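Glycerophosphodiester phosphodiesterase (Cytophaga hutchinsonii ATCC 33406, PDB 3CH0) belongs to the glycerophosphoryl diester phosphodiesterase family, whose members are built on a TIM-barrel fold. Local coordinates at residues Q174-R179 against I240-N245; D10-R15 against Q132-I137. One frame throughout, in Å; residues are numbered along the deposited sequence.

Interaction 1. Residues Q174-R179 against I240-N245; sequences QSFDVR and IPWTVN. With EDO (1,2-ethanediol), chain E; EDO (1,2-ethanediol), chain H.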
loop_
_atom_site.group_PDB
_atom_site.type_symbol
_atom_site.label_atom_id
_atom_site.label_comp_id
_atom_site.label_asym_id
_atom_site.label_seq_id
_atom_site.Cartn_x
_atom_site.Cartn_y
_atom_site.Cartn_z
ATOM N N GLN A 174 -2.814 1.570 -6.759
ATOM C CA GLN A 174 -3.807 2.251 -5.947
ATOM C C GLN A 174 -3.370 3.650 -5.663
ATOM O O GLN A 174 -2.185 3.969 -5.621
ATOM C CB GLN A 174 -4.105 1.549 -4.628
ATOM C CG GLN A 174 -2.882 1.392 -3.763
ATOM C CD GLN A 174 -3.073 0.643 -2.439
ATOM O OE1 GLN A 174 -4.171 0.638 -1.860
ATOM N NE2 GLN A 174 -1.944 0.132 -1.879
ATOM N N SER A 175 -4.332 4.571 -5.553
ATOM C CA SER A 175 -3.986 5.920 -5.146
ATOM C C SER A 175 -5.203 6.668 -4.644
ATOM O O SER A 175 -6.323 6.418 -5.076
ATOM C CB SER A 175 -3.340 6.732 -6.289
ATOM O OG SER A 175 -2.725 7.913 -5.830
ATOM N N PHE A 176 -4.944 7.617 -3.734
ATOM C CA PHE A 176 -5.948 8.621 -3.408
ATOM C C PHE A 176 -6.007 9.716 -4.456
ATOM O O PHE A 176 -6.997 10.524 -4.475
ATOM C CB PHE A 176 -5.607 9.319 -2.090
ATOM C CG PHE A 176 -5.888 8.514 -0.877
ATOM C CD1 PHE A 176 -7.163 8.439 -0.347
ATOM C CD2 PHE A 176 -4.895 7.870 -0.217
ATOM C CE1 PHE A 176 -7.424 7.695 0.776
ATOM C CE2 PHE A 176 -5.169 7.144 0.933
ATOM C CZ PHE A 176 -6.451 7.027 1.394
ATOM N N ASP A 177 -4.922 9.879 -5.212
ATOM C CA ASP A 177 -4.711 11.041 -6.111
ATOM C C ASP A 177 -5.389 10.710 -7.418
ATOM O O ASP A 177 -4.874 9.911 -8.180
ATOM C CB ASP A 177 -3.222 11.287 -6.310
ATOM C CG ASP A 177 -2.916 12.575 -7.035
ATOM O OD1 ASP A 177 -3.847 13.185 -7.625
ATOM O OD2 ASP A 177 -1.749 12.959 -6.995
ATOM N N VAL A 178 -6.573 11.302 -7.675
ATOM C CA VAL A 178 -7.285 11.059 -8.929
ATOM C C VAL A 178 -6.434 11.340 -10.165
ATOM O O VAL A 178 -6.618 10.731 -11.198
ATOM C CB VAL A 178 -8.625 11.806 -8.959
ATOM C CG1 VAL A 178 -9.587 11.193 -7.929
ATOM C CG2 VAL A 178 -8.447 13.321 -8.771
ATOM N N ARG A 179 -5.472 12.242 -10.062
ATOM C CA ARG A 179 -4.612 12.578 -11.202
ATOM C C ARG A 179 -3.766 11.382 -11.570
ATOM O O ARG A 179 -3.477 11.145 -12.761
ATOM C CB ARG A 179 -3.672 13.715 -10.854
ATOM C CG ARG A 179 -4.355 15.041 -10.372
ATOM C CD ARG A 179 -3.334 16.090 -9.982
ATOM N NE ARG A 179 -2.400 15.550 -8.975
ATOM C CZ ARG A 179 -1.187 16.016 -8.731
ATOM N NH1 ARG A 179 -0.721 17.073 -9.378
ATOM N NH2 ARG A 179 -0.392 15.396 -7.859
ATOM N N ILE A 240 -12.653 -3.461 -1.476
ATOM C CA ILE A 240 -11.572 -3.910 -0.603
ATOM C C ILE A 240 -11.219 -2.805 0.393
ATOM O O ILE A 240 -10.428 -1.919 0.082
ATOM C CB ILE A 240 -10.308 -4.328 -1.394
ATOM C CG1 ILE A 240 -10.697 -5.382 -2.448
ATOM C CG2 ILE A 240 -9.254 -4.895 -0.477
ATOM C CD1 ILE A 240 -9.528 -5.886 -3.270
ATOM N N PRO A 241 -11.856 -2.833 1.573
ATOM C CA PRO A 241 -11.616 -1.775 2.548
ATOM C C PRO A 241 -10.340 -1.944 3.362
ATOM O O PRO A 241 -9.748 -3.024 3.407
ATOM C CB PRO A 241 -12.808 -1.860 3.482
ATOM C CG PRO A 241 -13.488 -3.098 3.215
ATOM C CD PRO A 241 -12.901 -3.773 2.012
ATOM N N TRP A 242 -9.994 -0.846 4.030
ATOM C CA TRP A 242 -8.775 -0.761 4.837
ATOM C C TRP A 242 -9.028 0.083 6.073
ATOM O O TRP A 242 -9.992 0.821 6.069
ATOM C CB TRP A 242 -7.653 -0.083 4.012
ATOM C CG TRP A 242 -8.076 1.242 3.393
ATOM C CD1 TRP A 242 -8.617 1.428 2.144
ATOM C CD2 TRP A 242 -8.040 2.545 3.993
ATOM N NE1 TRP A 242 -8.870 2.741 1.927
ATOM C CE2 TRP A 242 -8.543 3.455 3.051
ATOM C CE3 TRP A 242 -7.619 3.046 5.241
ATOM C CZ2 TRP A 242 -8.644 4.827 3.338
ATOM C CZ3 TRP A 242 -7.723 4.408 5.505
ATOM C CH2 TRP A 242 -8.205 5.288 4.547
ATOM N N THR A 243 -8.171 0.013 7.097
ATOM C CA THR A 243 -7.249 -1.043 7.391
ATOM C C THR A 243 -7.899 -1.751 8.569
ATOM O O THR A 243 -8.115 -1.153 9.634
ATOM C CB THR A 243 -5.863 -0.478 7.738
ATOM O OG1 THR A 243 -5.323 0.166 6.565
ATOM C CG2 THR A 243 -4.889 -1.570 8.163
ATOM N N VAL A 244 -8.219 -3.025 8.381
ATOM C CA VAL A 244 -9.116 -3.776 9.260
ATOM C C VAL A 244 -8.348 -4.792 10.085
ATOM O O VAL A 244 -7.781 -5.719 9.547
ATOM C CB VAL A 244 -10.239 -4.419 8.481
ATOM C CG1 VAL A 244 -11.323 -4.906 9.449
ATOM C CG2 VAL A 244 -10.854 -3.460 7.406
ATOM N N ASN A 245 -8.308 -4.571 11.421
ATOM C CA ASN A 245 -7.305 -5.196 12.277
ATOM C C ASN A 245 -7.890 -6.082 13.391
ATOM O O ASN A 245 -7.180 -6.437 14.326
ATOM C CB ASN A 245 -6.383 -4.119 12.882
ATOM C CG ASN A 245 -5.419 -3.539 11.832
ATOM O OD1 ASN A 245 -5.275 -4.170 10.775
ATOM N ND2 ASN A 245 -4.715 -2.455 12.167
HETATM C C1 EDO E . -9.650 2.391 9.081
HETATM O O1 EDO E . -8.238 2.415 9.020
HETATM C C2 EDO E . -10.168 3.249 10.238
HETATM O O2 EDO E . -10.321 4.612 9.843
HETATM C C1 EDO H . -10.248 -0.166 12.069
HETATM O O1 EDO H . -11.527 -0.140 12.743
HETATM C C2 EDO H . -9.230 -1.033 12.817
HETATM O O2 EDO H . -9.510 -2.419 12.860
#

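Interaction 2. Residues D10-R15 against Q132-I137; sequences DIQGHR and QYNGEI. With CIT (citric acid), chain B; EDO (1,2-ethanediol), chain O.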
loop_
_atom_site.group_PDB
_atom_site.type_symbol
_atom_site.label_atom_id
_atom_site.label_comp_id
_atom_site.label_asym_id
_atom_site.label_seq_id
_atom_site.Cartn_x
_atom_site.Cartn_y
_atom_site.Cartn_z
ATOM N N ASP A 10 -9.605 -11.609 -1.501
ATOM C CA ASP A 10 -8.258 -11.020 -1.557
ATOM C C ASP A 10 -7.786 -10.615 -0.157
ATOM O O ASP A 10 -8.213 -9.594 0.365
ATOM C CB ASP A 10 -8.277 -9.824 -2.500
ATOM C CG ASP A 10 -6.914 -9.293 -2.789
ATOM O OD1 ASP A 10 -5.922 -9.829 -2.256
ATOM O OD2 ASP A 10 -6.845 -8.334 -3.588
ATOM N N ILE A 11 -6.937 -11.446 0.448
ATOM C CA ILE A 11 -6.288 -11.158 1.727
ATOM C C ILE A 11 -5.020 -10.349 1.423
ATOM O O ILE A 11 -4.087 -10.886 0.861
ATOM C CB ILE A 11 -5.887 -12.449 2.485
ATOM C CG1 ILE A 11 -7.129 -13.261 2.835
ATOM C CG2 ILE A 11 -5.101 -12.129 3.741
ATOM C CD1 ILE A 11 -6.826 -14.686 3.245
ATOM N N GLN A 12 -5.024 -9.067 1.813
ATOM C CA GLN A 12 -3.928 -8.142 1.551
ATOM C C GLN A 12 -3.173 -7.848 2.848
ATOM O O GLN A 12 -3.759 -7.374 3.824
ATOM C CB GLN A 12 -4.349 -6.807 0.929
ATOM C CG GLN A 12 -5.192 -6.972 -0.307
ATOM C CD GLN A 12 -5.067 -5.797 -1.272
ATOM O OE1 GLN A 12 -4.352 -4.824 -0.988
ATOM N NE2 GLN A 12 -5.736 -5.888 -2.403
ATOM N N GLY A 13 -1.871 -8.077 2.843
ATOM C CA GLY A 13 -1.018 -7.693 3.963
ATOM C C GLY A 13 -0.631 -6.237 3.858
ATOM O O GLY A 13 0.081 -5.852 2.938
ATOM N N HIS A 14 -1.169 -5.388 4.766
ATOM C CA HIS A 14 -0.977 -3.938 4.724
ATOM C C HIS A 14 0.496 -3.619 5.022
ATOM O O HIS A 14 0.987 -3.974 6.116
ATOM C CB HIS A 14 -1.892 -3.247 5.762
ATOM C CG HIS A 14 -1.923 -1.755 5.712
ATOM N ND1 HIS A 14 -1.713 -0.966 6.830
ATOM C CD2 HIS A 14 -2.173 -0.901 4.685
ATOM C CE1 HIS A 14 -1.862 0.311 6.485
ATOM N NE2 HIS A 14 -2.163 0.370 5.197
ATOM N N ARG A 15 1.203 -3.005 4.090
ATOM C CA ARG A 15 2.634 -2.765 4.244
ATOM C C ARG A 15 3.372 -4.035 4.558
ATOM O O ARG A 15 4.308 -4.082 5.339
ATOM C CB ARG A 15 2.922 -1.659 5.272
ATOM C CG ARG A 15 2.024 -0.389 5.080
ATOM C CD ARG A 15 2.334 0.786 5.979
ATOM N NE ARG A 15 1.219 1.722 5.885
ATOM C CZ ARG A 15 1.002 2.694 6.728
ATOM N NH1 ARG A 15 1.934 3.069 7.612
ATOM N NH2 ARG A 15 -0.119 3.360 6.630
ATOM N N GLN A 132 0.137 -11.489 -5.711
ATOM C CA GLN A 132 -0.347 -10.252 -6.277
ATOM C C GLN A 132 0.197 -9.059 -5.472
ATOM O O GLN A 132 0.653 -9.207 -4.323
ATOM C CB GLN A 132 -1.889 -10.269 -6.346
ATOM C CG GLN A 132 -2.388 -11.268 -7.353
ATOM C CD GLN A 132 -3.854 -11.497 -7.330
ATOM O OE1 GLN A 132 -4.321 -12.501 -6.772
ATOM N NE2 GLN A 132 -4.610 -10.597 -7.924
ATOM N N TYR A 133 0.147 -7.876 -6.100
ATOM C CA TYR A 133 0.703 -6.661 -5.579
ATOM C C TYR A 133 -0.384 -5.573 -5.623
ATOM O O TYR A 133 -1.098 -5.461 -6.612
ATOM C CB TYR A 133 1.843 -6.212 -6.473
ATOM C CG TYR A 133 2.963 -7.175 -6.635
ATOM C CD1 TYR A 133 2.920 -8.193 -7.614
ATOM C CD2 TYR A 133 4.092 -7.096 -5.845
ATOM C CE1 TYR A 133 3.968 -9.087 -7.745
ATOM C CE2 TYR A 133 5.181 -7.938 -6.012
ATOM C CZ TYR A 133 5.093 -8.980 -6.939
ATOM O OH TYR A 133 6.216 -9.806 -7.060
ATOM N N ASN A 134 -0.410 -4.737 -4.586
ATOM C CA ASN A 134 -1.248 -3.559 -4.566
ATOM C C ASN A 134 -0.358 -2.431 -4.103
ATOM O O ASN A 134 -0.059 -2.293 -2.888
ATOM C CB ASN A 134 -2.417 -3.788 -3.620
ATOM C CG ASN A 134 -3.431 -2.664 -3.673
ATOM O OD1 ASN A 134 -3.282 -1.741 -4.520
ATOM N ND2 ASN A 134 -4.362 -2.634 -2.709
ATOM N N GLY A 135 0.123 -1.637 -5.067
ATOM C CA GLY A 135 1.085 -0.589 -4.788
ATOM C C GLY A 135 0.507 0.786 -4.886
ATOM O O GLY A 135 -0.092 1.119 -5.886
ATOM N N GLU A 136 0.763 1.577 -3.840
ATOM C CA GLU A 136 0.168 2.922 -3.705
ATOM C C GLU A 136 1.110 3.989 -4.179
ATOM O O GLU A 136 2.215 4.116 -3.681
ATOM C CB GLU A 136 -0.283 3.205 -2.254
ATOM C CG GLU A 136 -1.060 4.549 -2.126
ATOM C CD GLU A 136 -1.703 4.792 -0.812
ATOM O OE1 GLU A 136 -1.796 3.880 0.027
ATOM O OE2 GLU A 136 -2.094 5.996 -0.613
ATOM N N ILE A 137 0.680 4.785 -5.150
ATOM C CA ILE A 137 1.363 6.015 -5.498
ATOM C C ILE A 137 1.034 7.109 -4.516
ATOM O O ILE A 137 -0.097 7.598 -4.509
ATOM C CB ILE A 137 1.124 6.431 -6.989
ATOM C CG1 ILE A 137 1.875 5.394 -7.854
ATOM C CG2 ILE A 137 1.621 7.836 -7.309
ATOM C CD1 ILE A 137 2.196 5.783 -9.297
HETATM C C1 CIT B . -4.353 2.121 2.555
HETATM O O1 CIT B . -5.239 1.438 2.009
HETATM O O2 CIT B . -3.168 1.701 2.450
HETATM C C2 CIT B . -4.716 3.325 3.380
HETATM C C3 CIT B . -3.668 4.370 3.530
HETATM O O7 CIT B . -3.422 4.902 2.198
HETATM C C4 CIT B . -4.181 5.438 4.468
HETATM C C5 CIT B . -3.363 6.662 4.575
HETATM O O3 CIT B . -2.143 6.601 4.718
HETATM O O4 CIT B . -3.927 7.794 4.557
HETATM C C6 CIT B . -2.374 3.805 4.052
HETATM O O5 CIT B . -2.450 3.149 5.151
HETATM O O6 CIT B . -1.302 4.028 3.386
HETATM C C1 EDO O . -8.344 -10.997 -6.294
HETATM O O1 EDO O . -7.324 -10.427 -7.135
HETATM C C2 EDO O . -7.862 -12.230 -5.519
HETATM O O2 EDO O . -7.309 -13.214 -6.420
#

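Interaction 1. Residues Q174-R179 against I240-N245
Phe176 and Trp242 reach for each other from opposite directions, and their rings make the whole of this small contact (65 Å² buried). The closest approach is 3.7 Å, from Phe176 CZ to Trp242 CZ2, an apolar touch of ring carbons. Trp242 CZ2 lies at the edge of the phenyl ring, near its plane, and the two ring planes stand at 87°. Trp242 CG sits between the backbone N and the carbonyl carbon (chi1 52°), which sends the indole toward Phe176.

Close beside the touching carbon, Trp242 NE1 donates to Ser218 O, which holds the indole. A cis peptide bond follows Trp242, and Thr243 N donates almost straight to O1 of a 1,2-ethanediol, 3.1 Å away. Phe176 leaves a tight turn: Ser175 OG accepts from Asp177 N at 3.0 Å, an ST turn. Asp177 then N-caps the next helix, accepting from Arg179 N, while the Arg179 guanidinium grips its carboxylate side-on through NE and NH2.

Both rings sit on loops that follow strands of the TIM barrel, with Phe176 beside the citric acid in the pocket there. Both rest on Leu196 of strand 192-197; Phe176 lies between strand 171-175 and helix 178-187, Trp242 between strand 238-239 and helix 247-256.

Interaction 2. Residues D10-R15 against Q132-I137
The amides of Gln12 and Asn134 meet with their planes 88° apart, the two side chains crossing at about a right angle. Asn134 ND2 donates to Gln12 OE1 over 2.8 Å in a nearly straight bond (172°), the acceptor lying in the plane of the asparagine amide. On the glutamine side the donor arrives in the carbonyl plane, on a lone pair. The other end of the Gln12 amide is used too: its NE2 donates at 2.9 Å to Asp10 OD2, coming in from above the carboxylate plane, while Asp10 OD1 is bonded to Thr39. With each end of the amide engaged, the rotation of Gln12 is set, and a buried polar chain runs from Asp10 to Asn134. Asn134 can extend across because its CG stands opposite the backbone N (chi1 -173°).

Further along the two segments the gap is bridged by a bound citric acid. The His14 ring has Arg15 CG over the centre of one face, and citric acid O2 at its edge. His14 NE2 donates to citric acid O5 at 2.8 Å, and Arg15 NH2 reaches the same O5, also at 2.8 Å, in the guanidinium plane. From the other segment, Glu136 OE1 accepts from the citric acid hydroxyl O7 at 2.9 Å. Second-shell carboxylates hold both residues of the first segment: Asp264 bonds to His14 ND1, and Glu23 forms a salt bridge with Arg15 NH1. Lys138 forms a salt bridge with Glu136 OE2 and also bonds to the citric acid.

Strands 10-13 and 132-137 both pair in parallel with strand 39-46, so the side chains of Gln12 and Asn134 meet inside the barrel, over that intervening strand. The polar chain belongs to this protein; a pocket at the C-terminal ends of the parallel strands is where TIM barrels carry their site.

Interactions 1 and 2 belong to one curled, largely parallel sheet, with their centres about 10 Å apart. They join directly where strands 132-137 and 171-175 are neighbours: Gln174 N lies 2.9 Å from Gly135 O, a probable hydrogen bond, and Phe176 packs against Glu136. Along the chain they come in series, 10-15 with 132-137 closing before 174-179 with 240-245 opens. Interaction 2 therefore spans the first part of the barrel, through its interior, and interaction 1 the later part, through loops beyond the strand ends. Citric acid touches both, since Phe176 comes within about 3 Å of it, so the two contacts line one pocket from different parts of the chain.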